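Local coordinates for fructose transport system repressor FruR (Pseudomonas putida, PDB 3O74), which regulates transcription as a LacI-family dual repressor and activator, probably by binding operator DNA, with fructose 1-phosphate as its preferred effector, at the interface of chains A and B. Coordinates in Å, arbitrary orientation; residue numbers count along the deposited sequence, not the author numbering. Chains: chain A/B, Fructose transport system repressor FruR.

The interface of chains A and B. Residues chain A 189, 217, 219-220, 223; chain B 189, 219-220, 223.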
loop_
_atom_site.group_PDB
_atom_site.type_symbol
_atom_site.label_atom_id
_atom_site.label_comp_id
_atom_site.label_asym_id
_atom_site.label_seq_id
_atom_site.Cartn_x
_atom_site.Cartn_y
_atom_site.Cartn_z
ATOM N N TYR A 189 4.694 11.611 -0.280
ATOM C CA TYR A 189 4.667 11.014 1.046
ATOM C C TYR A 189 5.781 9.977 1.184
ATOM O O TYR A 189 6.339 9.792 2.269
ATOM C CB TYR A 189 3.305 10.388 1.351
ATOM C CG TYR A 189 3.253 9.754 2.724
ATOM C CD1 TYR A 189 3.003 10.521 3.852
ATOM C CD2 TYR A 189 3.482 8.396 2.893
ATOM C CE1 TYR A 189 2.970 9.952 5.111
ATOM C CE2 TYR A 189 3.452 7.814 4.147
ATOM C CZ TYR A 189 3.194 8.596 5.253
ATOM O OH TYR A 189 3.165 8.019 6.503
ATOM N N ASN A 217 -1.448 10.142 5.454
ATOM C CA ASN A 217 -1.490 8.896 6.218
ATOM C C ASN A 217 -2.297 9.099 7.487
ATOM O O ASN A 217 -2.246 10.168 8.093
ATOM C CB ASN A 217 -0.078 8.421 6.575
ATOM C CG ASN A 217 -0.073 7.076 7.295
ATOM O OD1 ASN A 217 -0.394 6.989 8.488
ATOM N ND2 ASN A 217 0.298 6.023 6.573
ATOM N N LEU A 219 -2.003 8.026 10.559
ATOM C CA LEU A 219 -1.271 8.293 11.797
ATOM C C LEU A 219 -0.848 9.755 11.927
ATOM O O LEU A 219 -0.650 10.248 13.040
ATOM C CB LEU A 219 -0.065 7.357 11.960
ATOM C CG LEU A 219 -0.289 5.887 12.350
ATOM C CD1 LEU A 219 0.738 5.451 13.390
ATOM C CD2 LEU A 219 -1.696 5.646 12.870
ATOM N N LEU A 220 -0.730 10.446 10.795
ATOM C CA LEU A 220 -0.450 11.878 10.806
ATOM C C LEU A 220 -1.385 12.633 11.762
ATOM O O LEU A 220 -1.022 13.677 12.296
ATOM C CB LEU A 220 -0.517 12.464 9.388
ATOM C CG LEU A 220 0.606 12.039 8.430
ATOM C CD1 LEU A 220 0.417 12.617 7.030
ATOM C CD2 LEU A 220 1.966 12.436 8.985
ATOM N N LEU A 223 0.278 12.032 15.535
ATOM C CA LEU A 223 1.621 12.498 15.873
ATOM C C LEU A 223 1.595 13.783 16.686
ATOM O O LEU A 223 0.825 14.700 16.390
ATOM C CB LEU A 223 2.471 12.722 14.618
ATOM C CG LEU A 223 3.026 11.515 13.865
ATOM C CD1 LEU A 223 2.026 11.040 12.845
ATOM C CD2 LEU A 223 4.333 11.871 13.177
ATOM N N TYR B 189 -2.903 -4.973 11.232
ATOM C CA TYR B 189 -2.653 -3.549 11.408
ATOM C C TYR B 189 -3.842 -2.688 10.996
ATOM O O TYR B 189 -4.105 -1.654 11.610
ATOM C CB TYR B 189 -1.398 -3.094 10.655
ATOM C CG TYR B 189 -1.153 -1.619 10.833
ATOM C CD1 TYR B 189 -0.671 -1.123 12.036
ATOM C CD2 TYR B 189 -1.446 -0.714 9.821
ATOM C CE1 TYR B 189 -0.463 0.230 12.222
ATOM C CE2 TYR B 189 -1.240 0.648 9.998
ATOM C CZ TYR B 189 -0.747 1.111 11.201
ATOM O OH TYR B 189 -0.536 2.459 11.390
ATOM N N LEU B 219 5.145 4.865 11.509
ATOM C CA LEU B 219 4.715 5.955 12.376
ATOM C C LEU B 219 4.443 5.497 13.813
ATOM O O LEU B 219 4.286 6.320 14.713
ATOM C CB LEU B 219 3.520 6.707 11.772
ATOM C CG LEU B 219 3.728 7.238 10.349
ATOM C CD1 LEU B 219 2.670 8.270 9.988
ATOM C CD2 LEU B 219 5.115 7.837 10.198
ATOM N N LEU B 220 4.409 4.184 14.025
ATOM C CA LEU B 220 4.323 3.634 15.374
ATOM C C LEU B 220 5.532 4.052 16.212
ATOM O O LEU B 220 5.469 4.077 17.442
ATOM C CB LEU B 220 4.226 2.107 15.329
ATOM C CG LEU B 220 2.893 1.463 15.718
ATOM C CD1 LEU B 220 1.724 2.199 15.081
ATOM C CD2 LEU B 220 2.876 -0.016 15.346
ATOM N N LEU B 223 4.472 7.308 17.920
ATOM C CA LEU B 223 3.327 7.270 18.824
ATOM C C LEU B 223 3.777 7.350 20.273
ATOM O O LEU B 223 4.707 6.650 20.674
ATOM C CB LEU B 223 2.518 5.985 18.632
ATOM C CG LEU B 223 1.379 5.972 17.617
ATOM C CD1 LEU B 223 0.498 4.764 17.880
ATOM C CD2 LEU B 223 0.570 7.250 17.708
HETATM O O HOH W 1 -1.138 4.100 9.081
#
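A:Leu219 and B:Leu219 meet across the two-fold interface and show how a symmetric pairing can be built from one leucine used twice. They centre an apolar patch between the sugar-binding domains of two FruR copies, probably part of the dimer interface usual in the LacI family. The two side chains slide past each other in opposite directions, each laying a methyl against the other's beta carbon. CD1 of A:Leu219 packs on CB of B:Leu219 at 3.5 Å, and the twin contact, CD1 of B:Leu219 on CB of A:Leu219, is equally close, so the packing is snug on both sides of the axis. In both residues CG stands anti to the carbonyl carbon (chi1 -74° in A:Leu219, -55° in B:Leu219), a torsion that helps carry the branched end from the 3-10 helix 218-221 toward the partner.

Around this pair, each leucine runs toward a tyrosine of the opposite subunit. The phenol OH of A:Tyr189 comes within 3.5 Å of CD1 of B:Leu219, while that of B:Tyr189 reaches CG of A:Leu219 at 3.6 Å. Further out, A:Leu223 crosses B:Leu219 at about a right angle, its CD1 touching CD1 of B:Leu219, the methyl that A:Tyr189 also meets, and CD1 of B:Leu220 lies 3.8 Å from CD1 of A:Leu219.

A:Asn217, which also brushes CD1 of B:Leu219 with its side chain, probably helps position A:Leu219. Its side-chain carbonyl oxygen OD1 accepts a hydrogen bond from the backbone N of A:Leu219 at 2.8 Å, the donor tilted 17° from the carbonyl plane, which should help hold the start of the short helix. That oxygen also takes part in a bridge between subunits through water 1, which sits in plane at the edge of the B:Tyr189 ring, its O 2.9 Å from the phenol OH.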